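Local coordinates for protein diacylglycerol lipase (Aspergillus oryzae, PDB 5XK2) that probably hydrolyses the ester bonds of mono- and diacylglycerols as a fungal class 3 lipase of the alpha/beta-hydrolase fold, captured here in its closed conformation, at residues C44-N48 / I273-C278; V150-L154 / H268-F272; D65-T71 / T122-V126; T28-Y34 / A87-Y92. All coordinates share one frame. Residue numbers count along the deposited sequence, not the author numbering.

Contact 1. Residues C44-N48 / I273-C278; sequences CSVGN and IHADAC
Two irregular loop segments meet, each folded into a type I beta turn: Cys44-Gly47, closed by Gly47 N to Cys44 O at 2.9 Å, and His274-Ala277, where Ala277 N to His274 O is weak at 3.4 Å. Their CA atoms approach to 5.5 Å at Val46 and Cys278 and to 7.1 Å at Asn48 and His274. Gly47 closes its turn at a positive phi (85°), where a residue without a side chain sits most easily. Asn48, with chi1 at 60° (p), points across and donates from ND2 to His274 O (3.0 Å). A water extends this link: it accepts from Asn48 ND2 (3.1 Å) and Cys278 N (2.9 Å) and donates to Ala275 O (2.7 Å). Beside this polar patch, Val46 (m) lays CG2 3.8 Å from Cys278 CB and 4.0 Å from Ala277 CB, while Ile273 CD1 rests 3.6 Å from Asn48 O. Cys278 SG (chi1 t) lies 3.8 Å from Ser45 N and 4.0 Å from Cys44 CB, yet these two cysteines are not joined. Helix 14-27 lies against Asn48 and Ile273 through Ala26. The Cys30-Cys278 disulfide ties the C-terminal tail to the N-terminal region covalently, the Cys44-Cys49 disulfide closes the loop beside it, and Asn48 adds a hydrogen bond, without any charge pair between the two loops.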
loop_
_atom_site.group_PDB
_atom_site.type_symbol
_atom_site.label_atom_id
_atom_site.label_comp_id
_atom_site.label_asym_id
_atom_site.label_seq_id
_atom_site.Cartn_x
_atom_site.Cartn_y
_atom_site.Cartn_z
ATOM N N CYS A 44 -12.191 -9.574 -18.992
ATOM C CA CYS A 44 -11.276 -8.636 -18.362
ATOM C C CYS A 44 -11.001 -7.492 -19.322
ATOM O O CYS A 44 -10.393 -7.707 -20.365
ATOM C CB CYS A 44 -9.963 -9.323 -17.977
ATOM S SG CYS A 44 -10.245 -10.866 -16.973
ATOM N N SER A 45 -11.467 -6.304 -18.947
ATOM C CA SER A 45 -11.386 -5.115 -19.780
ATOM C C SER A 45 -9.980 -4.802 -20.215
ATOM O O SER A 45 -9.784 -4.309 -21.325
ATOM C CB SER A 45 -11.957 -3.909 -19.027
ATOM O OG SER A 45 -13.334 -4.095 -18.796
ATOM N N VAL A 46 -9.011 -5.085 -19.345
ATOM C CA VAL A 46 -7.606 -4.771 -19.652
ATOM C C VAL A 46 -6.905 -5.876 -20.461
ATOM O O VAL A 46 -5.737 -5.736 -20.822
ATOM C CB VAL A 46 -6.800 -4.509 -18.367
ATOM C CG1 VAL A 46 -7.442 -3.369 -17.575
ATOM C CG2 VAL A 46 -6.724 -5.766 -17.530
ATOM N N GLY A 47 -7.611 -6.976 -20.727
ATOM C CA GLY A 47 -7.139 -7.988 -21.657
ATOM C C GLY A 47 -6.193 -9.033 -21.104
ATOM O O GLY A 47 -5.442 -9.643 -21.856
ATOM N N ASN A 48 -6.190 -9.215 -19.787
ATOM C CA ASN A 48 -5.278 -10.185 -19.178
ATOM C C ASN A 48 -5.916 -11.520 -18.810
ATOM O O ASN A 48 -5.293 -12.302 -18.073
ATOM C CB ASN A 48 -4.565 -9.580 -17.957
ATOM C CG ASN A 48 -5.505 -9.146 -16.885
ATOM O OD1 ASN A 48 -6.720 -9.064 -17.093
ATOM N ND2 ASN A 48 -4.954 -8.847 -15.707
ATOM N N ILE A 273 1.634 -13.329 -15.522
ATOM C CA ILE A 273 0.923 -12.272 -16.225
ATOM C C ILE A 273 0.910 -11.082 -15.290
ATOM O O ILE A 273 1.315 -11.211 -14.134
ATOM C CB ILE A 273 -0.549 -12.658 -16.577
ATOM C CG1 ILE A 273 -1.358 -12.894 -15.300
ATOM C CG2 ILE A 273 -0.594 -13.875 -17.497
ATOM C CD1 ILE A 273 -2.897 -13.068 -15.515
ATOM N N HIS A 274 0.352 -9.961 -15.737
ATOM C CA HIS A 274 0.211 -8.823 -14.839
ATOM C C HIS A 274 -1.089 -9.069 -14.095
ATOM O O HIS A 274 -2.170 -8.759 -14.583
ATOM C CB HIS A 274 0.171 -7.525 -15.663
ATOM C CG HIS A 274 0.225 -6.276 -14.845
ATOM N ND1 HIS A 274 0.234 -5.015 -15.416
ATOM C CD2 HIS A 274 0.300 -6.084 -13.506
ATOM C CE1 HIS A 274 0.284 -4.104 -14.459
ATOM N NE2 HIS A 274 0.328 -4.726 -13.292
ATOM N N ALA A 275 -0.965 -9.575 -12.865
ATOM C CA ALA A 275 -2.087 -10.265 -12.231
ATOM C C ALA A 275 -3.207 -9.339 -11.797
ATOM O O ALA A 275 -4.375 -9.717 -11.818
ATOM C CB ALA A 275 -1.579 -11.074 -11.021
ATOM N N ASP A 276 -2.846 -8.153 -11.327
ATOM C CA ASP A 276 -3.838 -7.207 -10.829
ATOM C C ASP A 276 -4.173 -6.073 -11.803
ATOM O O ASP A 276 -4.708 -5.042 -11.385
ATOM C CB ASP A 276 -3.401 -6.635 -9.489
ATOM C CG ASP A 276 -2.189 -5.744 -9.607
ATOM O OD1 ASP A 276 -1.449 -5.871 -10.603
ATOM O OD2 ASP A 276 -1.989 -4.899 -8.714
ATOM N N ALA A 277 -3.770 -6.196 -13.066
ATOM C CA ALA A 277 -3.940 -5.089 -14.011
ATOM C C ALA A 277 -5.383 -4.616 -14.174
ATOM O O ALA A 277 -5.612 -3.464 -14.540
ATOM C CB ALA A 277 -3.382 -5.471 -15.365
ATOM N N CYS A 278 -6.349 -5.485 -13.892
ATOM C CA CYS A 278 -7.745 -5.161 -14.167
ATOM C C CYS A 278 -8.342 -4.271 -13.079
ATOM O O CYS A 278 -9.477 -3.824 -13.204
ATOM C CB CYS A 278 -8.567 -6.439 -14.328
ATOM S SG CYS A 278 -10.037 -6.279 -15.380
HETATM O O HOH W 1 -6.351 -8.299 -13.029
#

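Contact 2. Residues V150-L154 / H268-F272; sequences VGHSL and HVWYF
Ser153 sits in a strained backbone conformation, phi/psi 61/-136, between the end of strand 146-152 and the helix that starts at Leu154. From there its side chain (chi1 t) brings OG within 2.6 Å of His268 NE2, a short hydrogen bond in which either atom could be the donor; OG meets the imidazole at its edge. The backbones stay well apart, with Ser153 CA 7.5 Å from His268 CA and His152 CA 8.6 Å from Tyr271 CA. The sequence Gly-His-Ser-Leu-Gly and this sharp turn fit the nucleophile elbow of alpha/beta hydrolases, and His268 ND1 bonds to Asp206, consistent with a Ser-His-Asp catalytic triad. His152 (chi1 t) reaches the histidine loop: its NE2 donates to His268 O (2.8 Å, 150°), while its ND1 is bonded to Tyr29. The His152 ring also directs its edge toward the face of Tyr271 in an offset edge-to-face pair, centroids 5.7 Å apart and planes at 65°. Tyr271 OH bonds to Asp206, the same carboxylate that holds His268.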
loop_
_atom_site.group_PDB
_atom_site.type_symbol
_atom_site.label_atom_id
_atom_site.label_comp_id
_atom_site.label_asym_id
_atom_site.label_seq_id
_atom_site.Cartn_x
_atom_site.Cartn_y
_atom_site.Cartn_z
ATOM N N VAL A 150 -8.858 -20.496 -6.394
ATOM C CA VAL A 150 -7.752 -19.712 -6.927
ATOM C C VAL A 150 -7.820 -18.276 -6.434
ATOM O O VAL A 150 -8.899 -17.727 -6.195
ATOM C CB VAL A 150 -7.766 -19.755 -8.485
ATOM C CG1 VAL A 150 -9.066 -19.209 -9.034
ATOM C CG2 VAL A 150 -6.558 -19.019 -9.102
ATOM N N GLY A 151 -6.658 -17.671 -6.255
ATOM C CA GLY A 151 -6.594 -16.250 -5.986
ATOM C C GLY A 151 -5.169 -15.746 -6.160
ATOM O O GLY A 151 -4.232 -16.546 -6.285
ATOM N N HIS A 152 -5.018 -14.421 -6.149
ATOM C CA HIS A 152 -3.711 -13.777 -6.170
ATOM C C HIS A 152 -3.620 -12.855 -4.956
ATOM O O HIS A 152 -4.649 -12.314 -4.525
ATOM C CB HIS A 152 -3.518 -12.997 -7.498
ATOM C CG HIS A 152 -2.339 -12.070 -7.500
ATOM N ND1 HIS A 152 -2.467 -10.707 -7.332
ATOM C CD2 HIS A 152 -1.010 -12.310 -7.624
ATOM C CE1 HIS A 152 -1.268 -10.150 -7.354
ATOM N NE2 HIS A 152 -0.366 -11.101 -7.516
ATOM N N SER A 153 -2.411 -12.671 -4.417
ATOM C CA SER A 153 -2.190 -11.710 -3.334
ATOM C C SER A 153 -3.037 -12.101 -2.113
ATOM O O SER A 153 -3.112 -13.278 -1.752
ATOM C CB SER A 153 -2.522 -10.280 -3.825
ATOM O OG SER A 153 -2.184 -9.279 -2.873
ATOM N N LEU A 154 -3.699 -11.133 -1.483
ATOM C CA LEU A 154 -4.492 -11.471 -0.291
ATOM C C LEU A 154 -5.630 -12.436 -0.653
ATOM O O LEU A 154 -6.028 -13.262 0.162
ATOM C CB LEU A 154 -5.049 -10.198 0.369
ATOM C CG LEU A 154 -4.098 -9.490 1.349
ATOM C CD1 LEU A 154 -2.743 -9.184 0.753
ATOM C CD2 LEU A 154 -4.749 -8.212 1.907
ATOM N N HIS A 268 5.392 -8.395 -6.756
ATOM C CA HIS A 268 4.105 -8.944 -6.327
ATOM C C HIS A 268 3.077 -9.010 -7.444
ATOM O O HIS A 268 2.158 -9.830 -7.374
ATOM C CB HIS A 268 3.523 -8.098 -5.170
ATOM C CG HIS A 268 2.307 -8.693 -4.527
ATOM N ND1 HIS A 268 2.309 -9.939 -3.935
ATOM C CD2 HIS A 268 1.068 -8.180 -4.321
ATOM C CE1 HIS A 268 1.114 -10.179 -3.416
ATOM N NE2 HIS A 268 0.343 -9.125 -3.635
ATOM N N VAL A 269 3.177 -8.121 -8.434
ATOM C CA VAL A 269 2.107 -8.034 -9.414
ATOM C C VAL A 269 2.391 -8.813 -10.686
ATOM O O VAL A 269 1.516 -8.890 -11.544
ATOM C CB VAL A 269 1.773 -6.561 -9.756
ATOM C CG1 VAL A 269 1.519 -5.795 -8.466
ATOM C CG2 VAL A 269 2.912 -5.907 -10.534
ATOM N N TRP A 270 3.582 -9.419 -10.790
ATOM C CA TRP A 270 3.918 -10.182 -11.989
ATOM C C TRP A 270 4.056 -11.663 -11.640
ATOM O O TRP A 270 5.134 -12.110 -11.251
ATOM C CB TRP A 270 5.244 -9.658 -12.589
ATOM C CG TRP A 270 5.152 -8.236 -13.045
ATOM C CD1 TRP A 270 5.575 -7.127 -12.375
ATOM C CD2 TRP A 270 4.569 -7.763 -14.277
ATOM N NE1 TRP A 270 5.292 -5.986 -13.112
ATOM C CE2 TRP A 270 4.675 -6.357 -14.275
ATOM C CE3 TRP A 270 3.958 -8.394 -15.361
ATOM C CZ2 TRP A 270 4.195 -5.569 -15.331
ATOM C CZ3 TRP A 270 3.496 -7.600 -16.422
ATOM C CH2 TRP A 270 3.617 -6.212 -16.388
ATOM N N TYR A 271 2.970 -12.414 -11.841
ATOM C CA TYR A 271 2.967 -13.864 -11.639
ATOM C C TYR A 271 2.454 -14.433 -12.942
ATOM O O TYR A 271 1.258 -14.599 -13.136
ATOM C CB TYR A 271 2.063 -14.226 -10.439
ATOM C CG TYR A 271 2.771 -14.097 -9.112
ATOM C CD1 TYR A 271 3.078 -12.840 -8.571
ATOM C CD2 TYR A 271 3.171 -15.227 -8.415
ATOM C CE1 TYR A 271 3.764 -12.729 -7.349
ATOM C CE2 TYR A 271 3.845 -15.128 -7.192
ATOM C CZ TYR A 271 4.146 -13.881 -6.676
ATOM O OH TYR A 271 4.817 -13.801 -5.478
ATOM N N PHE A 272 3.405 -14.763 -13.802
ATOM C CA PHE A 272 3.221 -15.135 -15.212
ATOM C C PHE A 272 2.594 -14.063 -16.079
ATOM O O PHE A 272 3.123 -13.774 -17.145
ATOM C CB PHE A 272 2.351 -16.384 -15.327
ATOM C CG PHE A 272 2.880 -17.543 -14.557
ATOM C CD1 PHE A 272 3.978 -18.256 -15.035
ATOM C CD2 PHE A 272 2.316 -17.907 -13.341
ATOM C CE1 PHE A 272 4.510 -19.337 -14.308
ATOM C CE2 PHE A 272 2.840 -18.983 -12.611
ATOM C CZ PHE A 272 3.933 -19.694 -13.097
#

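Contact 3. Residues D65-T71 / T122-V126; sequences DDTITDT and TAWKV
Thr69 lays its CG2 methyl over the helix at Ala123 and Val126, 3.8 Å from Ala123 CA and 4.1 Å from Val126 CG2, and also 4.0 Å from Thr122 CG2. Segment 122-126 is a turn of helix 118-138, with Val126 N to Thr122 O at 3.0 Å. Thr69 and Ala123 have the nearest CA atoms, 5.6 Å apart. Ile68 CD1 reaches Thr122 CG2 at 4.3 Å, and Thr71 OG1 lies 3.2 Å from Ala123 CB. The loop is shaped from within by Asp65 (chi1 t): OD1 accepts from Thr67 N (2.9 Å), an Asx turn, and from Ile68 N (3.1 Å), while OD2 takes Thr69 N (2.8 Å) and Thr69 OG1 (2.6 Å). Asp65 N to Thr71 O (2.7 Å) closes its base. With chi1 at 66° (p), Thr69 also accepts from a water (3.0 Å to OG1) that donates to Ala123 O (2.8 Å). The loop is the hairpin connection between antiparallel strands 58-65 and 71-78, set against one flank of helix 118-138, while Ile158 of helix 154-168 packs on both Thr71 and Ala123.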
loop_
_atom_site.group_PDB
_atom_site.type_symbol
_atom_site.label_atom_id
_atom_site.label_comp_id
_atom_site.label_asym_id
_atom_site.label_seq_id
_atom_site.Cartn_x
_atom_site.Cartn_y
_atom_site.Cartn_z
ATOM N N ASP A 65 -17.879 -7.999 -0.589
ATOM C CA ASP A 65 -18.121 -7.450 0.746
ATOM C C ASP A 65 -17.344 -6.162 0.912
ATOM O O ASP A 65 -16.138 -6.195 1.143
ATOM C CB ASP A 65 -17.708 -8.463 1.814
ATOM C CG ASP A 65 -17.742 -7.891 3.224
ATOM O OD1 ASP A 65 -18.434 -6.882 3.459
ATOM O OD2 ASP A 65 -17.063 -8.464 4.100
ATOM N N ASP A 66 -18.051 -5.038 0.842
ATOM C CA ASP A 66 -17.445 -3.713 0.948
ATOM C C ASP A 66 -17.575 -3.197 2.368
ATOM O O ASP A 66 -17.197 -2.070 2.666
ATOM C CB ASP A 66 -18.107 -2.721 -0.020
ATOM C CG ASP A 66 -17.577 -2.839 -1.442
ATOM O OD1 ASP A 66 -16.506 -3.451 -1.639
ATOM O OD2 ASP A 66 -18.231 -2.309 -2.365
ATOM N N THR A 67 -18.141 -4.025 3.237
ATOM C CA THR A 67 -18.497 -3.586 4.573
ATOM C C THR A 67 -17.403 -3.910 5.569
ATOM O O THR A 67 -16.812 -3.014 6.169
ATOM C CB THR A 67 -19.813 -4.226 5.044
ATOM O OG1 THR A 67 -20.894 -3.735 4.243
ATOM C CG2 THR A 67 -20.078 -3.895 6.510
ATOM N N ILE A 68 -17.140 -5.198 5.745
ATOM C CA ILE A 68 -16.236 -5.643 6.786
ATOM C C ILE A 68 -14.897 -6.153 6.215
ATOM O O ILE A 68 -13.847 -5.625 6.563
ATOM C CB ILE A 68 -16.922 -6.708 7.689
ATOM C CG1 ILE A 68 -15.895 -7.539 8.451
ATOM C CG2 ILE A 68 -17.857 -7.595 6.898
ATOM C CD1 ILE A 68 -16.526 -8.569 9.366
ATOM N N THR A 69 -14.920 -7.180 5.368
ATOM C CA THR A 69 -13.666 -7.818 4.946
ATOM C C THR A 69 -13.014 -7.354 3.644
ATOM O O THR A 69 -11.889 -7.746 3.374
ATOM C CB THR A 69 -13.848 -9.344 4.819
ATOM O OG1 THR A 69 -14.758 -9.626 3.753
ATOM C CG2 THR A 69 -14.385 -9.932 6.120
ATOM N N ASP A 70 -13.698 -6.542 2.840
ATOM C CA ASP A 70 -13.130 -6.068 1.569
ATOM C C ASP A 70 -12.700 -7.238 0.669
ATOM O O ASP A 70 -11.630 -7.199 0.042
ATOM C CB ASP A 70 -11.948 -5.117 1.824
ATOM C CG ASP A 70 -11.633 -4.233 0.635
ATOM O OD1 ASP A 70 -12.528 -3.997 -0.205
ATOM O OD2 ASP A 70 -10.479 -3.764 0.547
ATOM N N THR A 71 -13.556 -8.258 0.629
ATOM C CA THR A 71 -13.381 -9.483 -0.156
ATOM C C THR A 71 -14.355 -9.503 -1.326
ATOM O O THR A 71 -15.504 -9.087 -1.183
ATOM C CB THR A 71 -13.652 -10.741 0.696
ATOM O OG1 THR A 71 -12.780 -10.749 1.828
ATOM C CG2 THR A 71 -13.439 -12.020 -0.123
ATOM N N THR A 122 -11.899 -15.103 8.532
ATOM C CA THR A 122 -13.155 -14.339 8.588
ATOM C C THR A 122 -13.702 -14.048 7.184
ATOM O O THR A 122 -14.905 -14.221 6.932
ATOM C CB THR A 122 -12.961 -13.023 9.363
ATOM O OG1 THR A 122 -12.596 -13.333 10.718
ATOM C CG2 THR A 122 -14.257 -12.199 9.358
ATOM N N ALA A 123 -12.815 -13.655 6.274
ATOM C CA ALA A 123 -13.215 -13.361 4.902
ATOM C C ALA A 123 -13.876 -14.579 4.251
ATOM O O ALA A 123 -14.912 -14.458 3.599
ATOM C CB ALA A 123 -12.014 -12.902 4.087
ATOM N N TRP A 124 -13.276 -15.753 4.423
ATOM C CA TRP A 124 -13.839 -16.979 3.879
ATOM C C TRP A 124 -15.181 -17.293 4.526
ATOM O O TRP A 124 -16.130 -17.658 3.846
ATOM C CB TRP A 124 -12.864 -18.140 4.088
ATOM C CG TRP A 124 -13.455 -19.532 4.014
ATOM C CD1 TRP A 124 -13.393 -20.494 4.986
ATOM C CD2 TRP A 124 -14.158 -20.130 2.909
ATOM N NE1 TRP A 124 -14.015 -21.642 4.563
ATOM C CE2 TRP A 124 -14.481 -21.454 3.287
ATOM C CE3 TRP A 124 -14.536 -19.679 1.633
ATOM C CZ2 TRP A 124 -15.178 -22.332 2.442
ATOM C CZ3 TRP A 124 -15.211 -20.551 0.793
ATOM C CH2 TRP A 124 -15.535 -21.858 1.201
ATOM N N LYS A 125 -15.250 -17.138 5.846
ATOM C CA LYS A 125 -16.489 -17.467 6.569
ATOM C C LYS A 125 -17.686 -16.629 6.109
ATOM O O LYS A 125 -18.811 -17.118 6.116
ATOM C CB LYS A 125 -16.300 -17.294 8.074
ATOM C CG LYS A 125 -15.508 -18.398 8.721
ATOM C CD LYS A 125 -15.815 -18.452 10.204
ATOM C CE LYS A 125 -17.232 -18.933 10.444
ATOM N NZ LYS A 125 -17.662 -18.661 11.842
ATOM N N VAL A 126 -17.436 -15.385 5.724
ATOM C CA VAL A 126 -18.508 -14.488 5.281
ATOM C C VAL A 126 -19.137 -14.988 3.977
ATOM O O VAL A 126 -20.334 -14.817 3.760
ATOM C CB VAL A 126 -17.977 -13.037 5.106
ATOM C CG1 VAL A 126 -18.970 -12.168 4.335
ATOM C CG2 VAL A 126 -17.694 -12.412 6.466
HETATM O O HOH W 2 -15.865 -12.104 2.507
#

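Contact 4. Residues T28-Y34 / A87-Y92; sequences TYCPNNY and AFRGSY
Apolar packing brings Thr28 and Tyr29, with Tyr34 of the short helix 31-34, against the end of strand 83-89 and the loop that follows it. The closest CA pair is Thr28 and Arg89, 5.4 Å apart. Thr28 (chi1 p) sets CG2 3.4 Å from Ala87 CB. Tyr29 (chi1 m) touches Tyr92, with its CE1 3.9 Å from Tyr92 CD1 at the edge of the latter's ring. Among ring interactions, the clearest is CH-pi: Arg89 CG lies over one face of Tyr29, 4.1 Å from the ring centroid. The cation-pi approach of Arg89 CZ to the Tyr34 ring, 5.1 Å from its centroid, is long and weak at best. Water supplies the polar links. One donates to Thr28 OG1 (2.9 Å), which is also hydrogen-bonded to Ala25 O, and to Phe88 O (2.7 Å); a second accepts from Gly90 N (2.9 Å) and lies 3.2 Å from Tyr29 OH, whose stronger partner is His152. Arg89 NE donates to Gly90 O (2.8 Å); its NH2 bonds to Asp70 O and forms a salt bridge with Asp70 OD1 (3.4 Å). Tyr92 OH bonds to Asp276, and Arg95 of the second subunit makes a cation-pi interaction with Tyr92. The aliphatic part of Arg89 therefore serves as a greasy surface for tyrosine while its charge is paired elsewhere; two waters bridge the segments, but Thr28 O, 3.4 Å from Arg89 CB, is buried without a hydrogen-bond partner.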
loop_
_atom_site.group_PDB
_atom_site.type_symbol
_atom_site.label_atom_id
_atom_site.label_comp_id
_atom_site.label_asym_id
_atom_site.label_seq_id
_atom_site.Cartn_x
_atom_site.Cartn_y
_atom_site.Cartn_z
ATOM N N THR A 28 -10.694 -11.682 -10.940
ATOM C CA THR A 28 -11.324 -11.249 -9.686
ATOM C C THR A 28 -11.080 -9.787 -9.376
ATOM O O THR A 28 -11.737 -9.234 -8.504
ATOM C CB THR A 28 -10.842 -12.044 -8.452
ATOM O OG1 THR A 28 -9.458 -11.763 -8.195
ATOM C CG2 THR A 28 -11.054 -13.526 -8.671
ATOM N N TYR A 29 -10.128 -9.161 -10.071
ATOM C CA TYR A 29 -9.880 -7.724 -9.877
ATOM C C TYR A 29 -10.816 -6.834 -10.699
ATOM O O TYR A 29 -10.919 -5.640 -10.429
ATOM C CB TYR A 29 -8.444 -7.371 -10.228
ATOM C CG TYR A 29 -7.445 -7.876 -9.221
ATOM C CD1 TYR A 29 -7.178 -7.160 -8.072
ATOM C CD2 TYR A 29 -6.761 -9.067 -9.430
ATOM C CE1 TYR A 29 -6.240 -7.614 -7.138
ATOM C CE2 TYR A 29 -5.820 -9.530 -8.512
ATOM C CZ TYR A 29 -5.566 -8.799 -7.374
ATOM O OH TYR A 29 -4.633 -9.264 -6.473
ATOM N N CYS A 30 -11.491 -7.412 -11.690
ATOM C CA CYS A 30 -12.390 -6.643 -12.570
ATOM C C CYS A 30 -13.733 -6.463 -11.899
ATOM O O CYS A 30 -14.407 -7.450 -11.621
ATOM C CB CYS A 30 -12.603 -7.369 -13.890
ATOM S SG CYS A 30 -11.116 -7.925 -14.733
ATOM N N PRO A 31 -14.148 -5.215 -11.657
ATOM C CA PRO A 31 -15.416 -5.019 -10.945
ATOM C C PRO A 31 -16.603 -5.702 -11.630
ATOM O O PRO A 31 -17.461 -6.250 -10.936
ATOM C CB PRO A 31 -15.576 -3.494 -10.936
ATOM C CG PRO A 31 -14.146 -3.000 -10.966
ATOM C CD PRO A 31 -13.446 -3.942 -11.905
ATOM N N ASN A 32 -16.642 -5.708 -12.961
ATOM C CA ASN A 32 -17.753 -6.360 -13.648
ATOM C C ASN A 32 -17.901 -7.833 -13.287
ATOM O O ASN A 32 -19.011 -8.357 -13.292
ATOM C CB ASN A 32 -17.598 -6.229 -15.171
ATOM C CG ASN A 32 -16.264 -6.790 -15.662
ATOM O OD1 ASN A 32 -15.210 -6.253 -15.339
ATOM N ND2 ASN A 32 -16.312 -7.869 -16.434
ATOM N N ASN A 33 -16.791 -8.515 -12.993
ATOM C CA ASN A 33 -16.879 -9.939 -12.693
ATOM C C ASN A 33 -17.355 -10.205 -11.282
ATOM O O ASN A 33 -18.057 -11.187 -11.054
ATOM C CB ASN A 33 -15.524 -10.625 -12.909
ATOM C CG ASN A 33 -15.118 -10.667 -14.368
ATOM O OD1 ASN A 33 -15.966 -10.812 -15.263
ATOM N ND2 ASN A 33 -13.816 -10.524 -14.627
ATOM N N TYR A 34 -17.007 -9.356 -10.325
ATOM C CA TYR A 34 -17.474 -9.682 -8.979
ATOM C C TYR A 34 -18.807 -9.037 -8.588
ATOM O O TYR A 34 -19.286 -9.232 -7.467
ATOM C CB TYR A 34 -16.391 -9.370 -7.923
ATOM C CG TYR A 34 -15.842 -7.966 -7.817
ATOM C CD1 TYR A 34 -16.593 -6.928 -7.257
ATOM C CD2 TYR A 34 -14.528 -7.704 -8.170
ATOM C CE1 TYR A 34 -16.043 -5.641 -7.118
ATOM C CE2 TYR A 34 -13.988 -6.440 -8.046
ATOM C CZ TYR A 34 -14.735 -5.422 -7.517
ATOM O OH TYR A 34 -14.171 -4.180 -7.386
ATOM N N ALA A 87 -13.056 -18.248 -7.113
ATOM C CA ALA A 87 -11.936 -17.328 -7.198
ATOM C C ALA A 87 -12.136 -16.167 -6.244
ATOM O O ALA A 87 -13.246 -15.628 -6.136
ATOM C CB ALA A 87 -11.780 -16.824 -8.637
ATOM N N PHE A 88 -11.064 -15.764 -5.568
ATOM C CA PHE A 88 -11.133 -14.694 -4.570
ATOM C C PHE A 88 -10.198 -13.531 -4.847
ATOM O O PHE A 88 -9.041 -13.733 -5.210
ATOM C CB PHE A 88 -10.766 -15.203 -3.177
ATOM C CG PHE A 88 -11.620 -16.308 -2.676
ATOM C CD1 PHE A 88 -12.779 -16.039 -1.936
ATOM C CD2 PHE A 88 -11.246 -17.627 -2.881
ATOM C CE1 PHE A 88 -13.548 -17.083 -1.436
ATOM C CE2 PHE A 88 -12.025 -18.682 -2.400
ATOM C CZ PHE A 88 -13.184 -18.402 -1.667
ATOM N N ARG A 89 -10.711 -12.332 -4.580
ATOM C CA ARG A 89 -9.921 -11.114 -4.493
ATOM C C ARG A 89 -9.962 -10.675 -3.040
ATOM O O ARG A 89 -11.046 -10.567 -2.447
ATOM C CB ARG A 89 -10.490 -10.003 -5.385
ATOM C CG ARG A 89 -9.542 -8.831 -5.569
ATOM C CD ARG A 89 -10.303 -7.504 -5.585
ATOM N NE ARG A 89 -10.760 -7.215 -4.225
ATOM C CZ ARG A 89 -11.865 -6.551 -3.918
ATOM N NH1 ARG A 89 -12.652 -6.072 -4.879
ATOM N NH2 ARG A 89 -12.184 -6.368 -2.643
ATOM N N GLY A 90 -8.796 -10.426 -2.460
ATOM C CA GLY A 90 -8.762 -9.897 -1.111
ATOM C C GLY A 90 -8.685 -8.381 -1.149
ATOM O O GLY A 90 -8.919 -7.748 -2.180
ATOM N N SER A 91 -8.351 -7.790 -0.013
ATOM C CA SER A 91 -8.226 -6.351 0.072
ATOM C C SER A 91 -7.070 -5.848 -0.795
ATOM O O SER A 91 -5.971 -6.441 -0.819
ATOM C CB SER A 91 -8.012 -5.929 1.527
ATOM O OG SER A 91 -7.983 -4.519 1.624
ATOM N N TYR A 92 -7.317 -4.763 -1.516
ATOM C CA TYR A 92 -6.285 -4.200 -2.376
ATOM C C TYR A 92 -5.324 -3.314 -1.603
ATOM O O TYR A 92 -4.178 -3.103 -2.035
ATOM C CB TYR A 92 -6.904 -3.401 -3.519
ATOM C CG TYR A 92 -5.925 -3.113 -4.632
ATOM C CD1 TYR A 92 -5.549 -4.116 -5.528
ATOM C CD2 TYR A 92 -5.384 -1.845 -4.799
ATOM C CE1 TYR A 92 -4.651 -3.860 -6.553
ATOM C CE2 TYR A 92 -4.490 -1.582 -5.817
ATOM C CZ TYR A 92 -4.128 -2.591 -6.692
ATOM O OH TYR A 92 -3.240 -2.329 -7.709
HETATM O O HOH W 3 -7.105 -12.516 -6.661
HETATM O O HOH W 4 -6.383 -10.151 -3.997
#

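Contact 2 holds the presumed catalytic serine and histidine, and contacts 1 and 4 border it, their centres 11 and 12 Å away. Tyr29 of contact 4 bonds through OH to His152 ND1 (2.7 Å), and Val150 O to Phe88 N (3.0 Å) joins neighbouring strands of the central sheet. The turn of contact 1, next in sequence to the histidine loop, folds back on it through Ala275 N to Val269 O (2.9 Å). Contacts 1 and 4 share the disulfide of Cys30 and Cys278, plus Asp276 OD2 to Tyr92 OH (3.0 Å). Contact 3 lies about 7 Å from contact 2 by nearest atoms, but its Asp70 OD2 is hydrogen-bonded to Ser91 OG (2.8 Å) of contact 4, and Asp70 OD1 forms a salt bridge with Arg89 NH2 (3.4 Å).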